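Local coordinates for protein extracellular ligand-binding receptor (Rhodopseudomonas palustris, PDB 3SG0) that probably serves as the periplasmic solute-binding component of a transport system, capturing small aromatic acids such as benzoylformate (phenylglyoxylate) between two lobes, at residues G151-I154 with A155-A159; R290-D293 with A294-A298; G332-E335 with F336-A339. All coordinates share one frame; numbering follows the deposited sequence.

Interaction 1 (G151-I154 with A155-A159); sequences GKYI and AKTGA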
ATOM      1  N   GLY A 151      -3.961  16.197  -5.807  1.00 12.38           N
ATOM      2  CA  GLY A 151      -4.946  17.208  -6.176  1.00 13.67           C
ATOM      3  C   GLY A 151      -4.356  18.608  -6.193  1.00 15.11           C
ATOM      4  O   GLY A 151      -4.593  19.392  -7.122  1.00 15.56           O
ATOM      5  N   LYS A 152      -3.571  18.922  -5.167  1.00 14.23           N
ATOM      6  CA  LYS A 152      -2.902  20.213  -5.090  1.00 16.30           C
ATOM      7  C   LYS A 152      -1.939  20.400  -6.254  1.00 15.34           C
ATOM      8  O   LYS A 152      -1.873  21.481  -6.849  1.00 17.90           O
ATOM      9  CB  LYS A 152      -2.160  20.351  -3.764  1.00 17.40           C
ATOM     10  CG  LYS A 152      -3.061  20.579  -2.567  1.00 22.11           C
ATOM     11  CD  LYS A 152      -2.233  20.883  -1.329  1.00 31.80           C
ATOM     12  CE  LYS A 152      -3.101  21.304  -0.156  1.00 39.66           C
ATOM     13  NZ  LYS A 152      -3.814  20.151   0.450  1.00 43.67           N
ATOM     14  N   TYR A 153      -1.181  19.361  -6.582  1.00 15.33           N
ATOM     15  CA  TYR A 153      -0.258  19.448  -7.702  1.00 16.04           C
ATOM     16  C   TYR A 153      -1.001  19.688  -9.010  1.00 15.14           C
ATOM     17  O   TYR A 153      -0.630  20.558  -9.793  1.00 17.09           O
ATOM     18  CB  TYR A 153       0.618  18.199  -7.826  1.00 15.11           C
ATOM     19  CG  TYR A 153       1.548  18.299  -9.005  1.00 16.66           C
ATOM     20  CD1 TYR A 153       2.707  19.059  -8.927  1.00 22.15           C
ATOM     21  CD2 TYR A 153       1.249  17.683 -10.210  1.00 17.19           C
ATOM     22  CE1 TYR A 153       3.555  19.179 -10.003  1.00 25.43           C
ATOM     23  CE2 TYR A 153       2.094  17.804 -11.300  1.00 19.35           C
ATOM     24  CZ  TYR A 153       3.249  18.551 -11.186  1.00 24.20           C
ATOM     25  OH  TYR A 153       4.101  18.677 -12.258  1.00 29.34           O
ATOM     26  N   ILE A 154      -2.050  18.914  -9.252  1.00 15.18           N
ATOM     27  CA  ILE A 154      -2.827  19.069 -10.474  1.00 14.41           C
ATOM     28  C   ILE A 154      -3.344  20.502 -10.609  1.00 16.49           C
ATOM     29  O   ILE A 154      -3.252  21.110 -11.678  1.00 16.95           O
ATOM     30  CB  ILE A 154      -3.987  18.060 -10.523  1.00 15.42           C
ATOM     31  CG1 ILE A 154      -3.425  16.637 -10.619  1.00 14.64           C
ATOM     32  CG2 ILE A 154      -4.907  18.363 -11.703  1.00 17.65           C
ATOM     33  CD1 ILE A 154      -4.454  15.531 -10.423  1.00 15.39           C
ATOM     34  N   ALA A 155      -3.876  21.050  -9.524  1.00 17.62           N
ATOM     35  CA  ALA A 155      -4.369  22.426  -9.551  1.00 18.13           C
ATOM     36  C   ALA A 155      -3.257  23.399  -9.947  1.00 19.34           C
ATOM     37  O   ALA A 155      -3.475  24.321 -10.739  1.00 19.25           O
ATOM     38  CB  ALA A 155      -4.959  22.802  -8.208  1.00 20.59           C
ATOM     39  N   LYS A 156      -2.063  23.179  -9.404  1.00 18.69           N
ATOM     40  CA  LYS A 156      -0.933  24.068  -9.657  0.50 20.72           C
ATOM     41  C   LYS A 156      -0.495  24.064 -11.118  1.00 21.69           C
ATOM     42  O   LYS A 156       0.084  25.043 -11.599  1.00 22.23           O
ATOM     43  CB  LYS A 156       0.245  23.721  -8.745  0.50 25.67           C
ATOM     44  CG  LYS A 156      -0.018  23.989  -7.273  0.50 31.33           C
ATOM     45  CD  LYS A 156       1.187  23.637  -6.417  0.50 36.61           C
ATOM     46  CE  LYS A 156       0.897  23.856  -4.941  0.50 39.91           C
ATOM     47  NZ  LYS A 156       2.051  23.470  -4.083  0.50 42.04           N
ATOM     48  N   THR A 157      -0.778  22.980 -11.836  1.00 19.99           N
ATOM     49  CA  THR A 157      -0.407  22.901 -13.246  1.00 20.00           C
ATOM     50  C   THR A 157      -1.305  23.769 -14.117  1.00 19.73           C
ATOM     51  O   THR A 157      -1.002  24.003 -15.285  1.00 23.07           O
ATOM     52  CB  THR A 157      -0.492  21.464 -13.793  1.00 20.22           C
ATOM     53  OG1 THR A 157      -1.864  21.044 -13.834  1.00 19.05           O
ATOM     54  CG2 THR A 157       0.327  20.508 -12.940  1.00 19.95           C
ATOM     55  N   GLY A 158      -2.426  24.213 -13.558  1.00 20.00           N
ATOM     56  CA  GLY A 158      -3.366  25.029 -14.309  1.00 22.54           C
ATOM     57  C   GLY A 158      -4.493  24.246 -14.963  1.00 23.15           C
ATOM     58  O   GLY A 158      -5.343  24.827 -15.634  1.00 22.72           O
ATOM     59  N   ALA A 159      -4.509  22.926 -14.782  1.00 21.23           N
ATOM     60  CA  ALA A 159      -5.585  22.109 -15.336  1.00 19.12           C
ATOM     61  C   ALA A 159      -6.935  22.569 -14.792  1.00 19.31           C
ATOM     62  O   ALA A 159      -7.070  22.829 -13.598  1.00 21.51           O
ATOM     63  CB  ALA A 159      -5.356  20.633 -15.020  1.00 19.25           C
TER

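Interaction 2 (R290-D293 with A294-A298); sequences RFVD and AYKAA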
ATOM      1  N   ARG A 290      18.581  -1.248   4.056  1.00 13.86           N
ATOM      2  CA  ARG A 290      18.408  -2.404   4.935  0.58 16.18           C
ATOM      3  C   ARG A 290      17.487  -3.435   4.292  1.00 14.71           C
ATOM      4  O   ARG A 290      17.767  -4.637   4.295  1.00 14.79           O
ATOM      5  CB  ARG A 290      17.840  -1.983   6.293  0.58 18.39           C
ATOM      6  CG  ARG A 290      18.818  -1.253   7.191  0.58 24.76           C
ATOM      7  CD  ARG A 290      18.258  -1.105   8.598  0.58 30.40           C
ATOM      8  NE  ARG A 290      17.940  -2.399   9.198  0.58 33.61           N
ATOM      9  CZ  ARG A 290      16.707  -2.851   9.405  0.58 32.47           C
ATOM     10  NH1 ARG A 290      15.660  -2.110   9.068  0.58 29.60           N
ATOM     11  NH2 ARG A 290      16.519  -4.042   9.956  0.58 34.48           N
ATOM     12  N   PHE A 291      16.372  -2.963   3.742  1.00 11.93           N
ATOM     13  CA  PHE A 291      15.424  -3.837   3.066  1.00 11.86           C
ATOM     14  C   PHE A 291      16.016  -4.434   1.800  1.00 11.90           C
ATOM     15  O   PHE A 291      15.971  -5.649   1.593  1.00 11.89           O
ATOM     16  CB  PHE A 291      14.155  -3.055   2.731  1.00 10.97           C
ATOM     17  CG  PHE A 291      13.259  -3.729   1.726  1.00 10.29           C
ATOM     18  CD1 PHE A 291      12.675  -4.957   1.995  1.00  9.79           C
ATOM     19  CD2 PHE A 291      12.974  -3.110   0.517  1.00 11.28           C
ATOM     20  CE1 PHE A 291      11.831  -5.555   1.072  1.00 10.55           C
ATOM     21  CE2 PHE A 291      12.131  -3.696  -0.398  1.00 11.22           C
ATOM     22  CZ  PHE A 291      11.557  -4.923  -0.126  1.00 10.61           C
ATOM     23  N   VAL A 292      16.575  -3.584   0.947  1.00 11.36           N
ATOM     24  CA  VAL A 292      17.102  -4.047  -0.333  1.00 12.49           C
ATOM     25  C   VAL A 292      18.214  -5.078  -0.132  1.00 13.04           C
ATOM     26  O   VAL A 292      18.248  -6.110  -0.810  1.00 14.36           O
ATOM     27  CB  VAL A 292      17.599  -2.865  -1.203  1.00 12.49           C
ATOM     28  CG1 VAL A 292      18.414  -3.364  -2.392  1.00 15.65           C
ATOM     29  CG2 VAL A 292      16.415  -2.009  -1.660  1.00 14.48           C
ATOM     30  N   ASP A 293      19.111  -4.813   0.807  1.00 13.27           N
ATOM     31  CA  ASP A 293      20.210  -5.733   1.050  1.00 15.09           C
ATOM     32  C   ASP A 293      19.693  -7.087   1.517  1.00 15.69           C
ATOM     33  O   ASP A 293      20.150  -8.133   1.052  1.00 15.66           O
ATOM     34  CB  ASP A 293      21.187  -5.156   2.080  1.00 17.48           C
ATOM     35  CG  ASP A 293      21.929  -3.932   1.568  1.00 20.91           C
ATOM     36  OD1 ASP A 293      21.866  -3.655   0.353  1.00 21.55           O
ATOM     37  OD2 ASP A 293      22.586  -3.253   2.388  1.00 23.88           O
ATOM     38  N   ALA A 294      18.741  -7.073   2.440  1.00 14.43           N
ATOM     39  CA  ALA A 294      18.193  -8.322   2.953  1.00 14.86           C
ATOM     40  C   ALA A 294      17.422  -9.062   1.868  1.00 13.66           C
ATOM     41  O   ALA A 294      17.533 -10.280   1.734  1.00 14.02           O
ATOM     42  CB  ALA A 294      17.312  -8.061   4.157  1.00 14.96           C
ATOM     43  N   TYR A 295      16.641  -8.328   1.083  1.00 12.41           N
ATOM     44  CA  TYR A 295      15.864  -8.936   0.015  1.00 11.90           C
ATOM     45  C   TYR A 295      16.774  -9.572  -1.032  1.00 12.52           C
ATOM     46  O   TYR A 295      16.555 -10.713  -1.451  1.00 13.63           O
ATOM     47  CB  TYR A 295      14.958  -7.896  -0.635  1.00 11.48           C
ATOM     48  CG  TYR A 295      14.051  -8.436  -1.710  1.00 10.98           C
ATOM     49  CD1 TYR A 295      12.715  -8.725  -1.440  1.00 11.51           C
ATOM     50  CD2 TYR A 295      14.520  -8.639  -3.010  1.00 11.94           C
ATOM     51  CE1 TYR A 295      11.876  -9.197  -2.427  1.00 11.61           C
ATOM     52  CE2 TYR A 295      13.684  -9.111  -4.003  1.00 12.51           C
ATOM     53  CZ  TYR A 295      12.363  -9.390  -3.704  1.00 12.13           C
ATOM     54  OH  TYR A 295      11.503  -9.851  -4.668  1.00 12.82           O
ATOM     55  N   LYS A 296      17.793  -8.834  -1.463  1.00 13.09           N
ATOM     56  CA  LYS A 296      18.736  -9.364  -2.443  1.00 14.60           C
ATOM     57  C   LYS A 296      19.420 -10.628  -1.931  1.00 15.98           C
ATOM     58  O   LYS A 296      19.587 -11.595  -2.677  1.00 17.77           O
ATOM     59  CB  LYS A 296      19.767  -8.304  -2.840  1.00 15.83           C
ATOM     60  CG  LYS A 296      19.206  -7.241  -3.773  1.00 16.31           C
ATOM     61  CD  LYS A 296      20.280  -6.277  -4.245  1.00 19.09           C
ATOM     62  CE  LYS A 296      19.731  -5.329  -5.299  1.00 22.35           C
ATOM     63  NZ  LYS A 296      20.799  -4.451  -5.852  1.00 29.46           N
ATOM     64  N   ALA A 297      19.794 -10.634  -0.658  1.00 15.52           N
ATOM     65  CA  ALA A 297      20.485 -11.784  -0.088  1.00 16.69           C
ATOM     66  C   ALA A 297      19.593 -13.020  -0.090  1.00 17.71           C
ATOM     67  O   ALA A 297      20.086 -14.150  -0.181  1.00 18.94           O
ATOM     68  CB  ALA A 297      20.972 -11.475   1.315  1.00 18.12           C
ATOM     69  N   ALA A 298      18.282 -12.806  -0.000  1.00 16.45           N
ATOM     70  CA  ALA A 298      17.330 -13.911   0.055  1.00 15.73           C
ATOM     71  C   ALA A 298      16.796 -14.307  -1.317  1.00 16.57           C
ATOM     72  O   ALA A 298      16.166 -15.359  -1.466  1.00 19.88           O
ATOM     73  CB  ALA A 298      16.172 -13.554   0.982  1.00 16.57           C
TER

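Interaction 3 (G332-E335 with F336-A339); sequences GTPE and FRAA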
ATOM      1  N   GLY A 332       2.228 -16.931  21.984  1.00 11.95           N
ATOM      2  CA  GLY A 332       1.161 -17.906  21.872  1.00 13.24           C
ATOM      3  C   GLY A 332      -0.002 -17.681  22.818  1.00 13.40           C
ATOM      4  O   GLY A 332      -0.913 -18.506  22.891  1.00 15.48           O
ATOM      5  N   THR A 333       0.031 -16.577  23.559  1.00 13.11           N
ATOM      6  CA  THR A 333      -1.029 -16.250  24.513  1.00 12.95           C
ATOM      7  C   THR A 333      -1.723 -14.962  24.102  1.00 11.57           C
ATOM      8  O   THR A 333      -1.119 -14.102  23.463  1.00 11.49           O
ATOM      9  CB  THR A 333      -0.481 -16.052  25.938  1.00 12.74           C
ATOM     10  OG1 THR A 333       0.380 -14.906  25.961  1.00 12.78           O
ATOM     11  CG2 THR A 333       0.286 -17.289  26.411  1.00 14.83           C
ATOM     12  N   PRO A 334      -2.995 -14.811  24.499  1.00 12.26           N
ATOM     13  CA  PRO A 334      -3.679 -13.551  24.194  1.00 12.77           C
ATOM     14  C   PRO A 334      -2.972 -12.362  24.834  1.00 10.83           C
ATOM     15  O   PRO A 334      -2.961 -11.284  24.265  1.00 11.19           O
ATOM     16  CB  PRO A 334      -5.068 -13.739  24.813  1.00 14.67           C
ATOM     17  CG  PRO A 334      -5.232 -15.206  24.990  1.00 20.57           C
ATOM     18  CD  PRO A 334      -3.871 -15.797  25.152  1.00 15.07           C
ATOM     19  N   GLU A 335      -2.377 -12.558  26.003  1.00 11.01           N
ATOM     20  CA  GLU A 335      -1.693 -11.464  26.685  1.00 11.78           C
ATOM     21  C   GLU A 335      -0.501 -10.936  25.880  1.00 10.73           C
ATOM     22  O   GLU A 335      -0.236  -9.739  25.863  1.00 10.59           O
ATOM     23  CB  GLU A 335      -1.257 -11.896  28.091  1.00 12.95           C
ATOM     24  CG  GLU A 335      -2.415 -12.150  29.055  1.00 16.60           C
ATOM     25  CD  GLU A 335      -3.108 -13.497  28.864  1.00 16.55           C
ATOM     26  OE1 GLU A 335      -2.582 -14.384  28.158  1.00 15.34           O
ATOM     27  OE2 GLU A 335      -4.199 -13.677  29.447  1.00 24.48           O
ATOM     28  N   PHE A 336       0.220 -11.832  25.214  1.00 10.45           N
ATOM     29  CA  PHE A 336       1.334 -11.430  24.358  1.00 10.57           C
ATOM     30  C   PHE A 336       0.830 -10.641  23.150  1.00  9.32           C
ATOM     31  O   PHE A 336       1.375  -9.595  22.800  1.00  9.63           O
ATOM     32  CB  PHE A 336       2.109 -12.674  23.922  1.00 10.72           C
ATOM     33  CG  PHE A 336       3.309 -12.395  23.057  1.00 10.10           C
ATOM     34  CD1 PHE A 336       4.451 -11.818  23.589  1.00 11.88           C
ATOM     35  CD2 PHE A 336       3.313 -12.765  21.725  1.00 11.05           C
ATOM     36  CE1 PHE A 336       5.560 -11.584  22.793  1.00 12.81           C
ATOM     37  CE2 PHE A 336       4.421 -12.547  20.930  1.00 11.73           C
ATOM     38  CZ  PHE A 336       5.545 -11.954  21.462  1.00 11.59           C
ATOM     39  N   ARG A 337      -0.226 -11.141  22.522  1.00  9.58           N
ATOM     40  CA  ARG A 337      -0.817 -10.439  21.388  1.00  9.83           C
ATOM     41  C   ARG A 337      -1.314  -9.051  21.792  1.00  9.84           C
ATOM     42  O   ARG A 337      -1.149  -8.088  21.052  1.00  9.43           O
ATOM     43  CB  ARG A 337      -1.956 -11.252  20.789  1.00 10.03           C
ATOM     44  CG  ARG A 337      -1.515 -12.622  20.306  1.00 10.33           C
ATOM     45  CD  ARG A 337      -2.522 -13.274  19.391  1.00 11.08           C
ATOM     46  NE  ARG A 337      -3.858 -13.368  19.963  1.00 11.67           N
ATOM     47  CZ  ARG A 337      -4.316 -14.409  20.650  1.00 11.85           C
ATOM     48  NH1 ARG A 337      -3.533 -15.455  20.904  1.00 13.04           N
ATOM     49  NH2 ARG A 337      -5.563 -14.388  21.108  1.00 14.56           N
ATOM     50  N   ALA A 338      -1.934  -8.959  22.964  1.00  9.89           N
ATOM     51  CA  ALA A 338      -2.449  -7.683  23.447  1.00  9.79           C
ATOM     52  C   ALA A 338      -1.302  -6.722  23.731  1.00  9.56           C
ATOM     53  O   ALA A 338      -1.417  -5.522  23.504  1.00  9.77           O
ATOM     54  CB  ALA A 338      -3.316  -7.879  24.690  1.00 11.39           C
ATOM     55  N   ALA A 339      -0.190  -7.247  24.248  1.00  9.48           N
ATOM     56  CA  ALA A 339       0.969  -6.413  24.524  1.00  9.97           C
ATOM     57  C   ALA A 339       1.559  -5.872  23.224  1.00  8.96           C
ATOM     58  O   ALA A 339       1.964  -4.719  23.153  1.00  9.60           O
ATOM     59  CB  ALA A 339       2.016  -7.181  25.321  1.00 10.43           C
TER
HETATM   60  O   HOH W   1      -3.647 -18.008  22.217  1.00 35.32           O

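Interaction 1 (G151-I154 with A155-A159)
Ile154 and Thr157 meet where helix 143-156 ends in a Schellman motif, Gly158 being the first residue to leave helical geometry, at a positive phi of 94°. Backbone bonds still run in helical fashion from Ala155 N to Gly151 O and from Lys156 N to Lys152 O, but the next, Thr157 N to Tyr153 O, is weak. The carbonyl of Ile154 takes over: its O receives both Thr157 N, 3.1 Å away and above the carbonyl plane, and Thr157 OG1, at 2.6 Å in that plane and on a lone pair. A chi1 of 68°, with OG1 between the backbone N and the carbonyl carbon, turns the hydroxyl back over the last turn; OG1 also accepts a weak bond from Ala159 N, tying the exit loop to the helix.

Tyr244 of strand 242-244 packs against Tyr153, Ile154 and Thr157, seating the helix end on the edge strand of the four-stranded parallel sheet, while Ile154 CG2 lies 4.0 Å from Ala159 CB. The Tyr153 and Thr157 side chains cross at about a right angle in a CH-pi contact, with Thr157 CG2 over one ring face, 4.1 Å from the centroid and 3.6 Å from Tyr153 CE2.

Interaction 2 (R290-D293 with A294-A298)
The last turns of helix 283-298 bring Phe291 and Tyr295 together on one side and Val292 and Lys296 on another, each pair four residues apart. Arg290, at the start of this segment, has been seen to bind 3-hydroxypyruvate, a ligand not bound in this model; its side chain is about 5 Å from those of Thr316 and Glu319, which share that role. Regular alpha-helical bonds underlie both pairs: Tyr295 N reaches Phe291 O at 2.8 Å, and Lys296 N reaches Val292 O at 2.8 Å. Phe291 and Tyr295 point the same way, both with CG anti to the backbone N (chi1 165° and -177°), which sends the two rings out side by side. Their planes are inclined at 58° and their centroids lie 5.8 Å apart, an oblique pair; Phe291 CE1 comes to 4.1 Å from Tyr295 CD1. Thr50 of helix 41-50 and Pro304 touch both aromatic side chains, and Trp312 of helix 306-328 meets the Phe291 ring.

On the second side, the extended chain of Lys296 runs alongside Val292, its CE 3.7 Å from Val292 CG1. The lysine thus contributes its methylenes here: NZ is 6.3 Å from Asp293 OD1, too far for a salt bridge. The chemistry implies that hydrophobic packing and backbone bonding hold this turn, with at most a modest, long-range attraction between Asp293 and Lys296.

Interaction 3 (G332-E335 with F336-A339)
The chain turns from Gly332, at a positive phi, through an extended Thr333 into the first turn of helix 334-344, where Arg337 N bonds to Thr333 O at 3.2 Å and Ala338 N to Pro334 O. Thr333 is the N-cap: its OG1 accepts from Phe336 N at 3.2 Å with an N-H...O angle of 154°, giving that amide a straighter bond than its weak one to Thr333 O. A chi1 of 65° turns this hydroxyl toward the amide of Phe336, and it also bonds to Lys330 O. The Phe336 side chain crosses that of Thr333 at about a right angle and packs on Ala325 and Leu326 of helix 306-328.

Arg337 folds back over the helix start through a bend at chi3 (-55°), so that one face of its guanidinium lies against Pro334, whose CA is 3.6 Å from the guanidinium plane. NE bonds to Lys113 O, and NH2, more weakly, to Ala112 O, linking the helix start to the segment entering strand 116-118. At the edge of the guanidinium, in its plane, a water accepts from Arg337 NH1 at 2.9 Å and donates to Gly332 O at 2.9 Å.

All three contacts are local to single helices of one periplasmic-binding-protein chain: interaction 1 closes a helix, interaction 3 opens one, and interaction 2 lies in the final turns of a third. None touches another. The centres of interactions 1 and 3 are about 48 Å apart on opposite sides of the chain's centre, whereas interactions 2 and 3, about 30 Å apart between centres, both pack on helix 306-328. Interaction 1 lies away from the known binding sites, and the Phe291 side chain of interaction 2 is about 13 Å from the bound benzoylformate. Arg290 is one of the residues seen to bind 3-hydroxypyruvate, a ligand absent from this model, as is Glu319, whose side chain is about 10 Å from that of Phe336 in interaction 3.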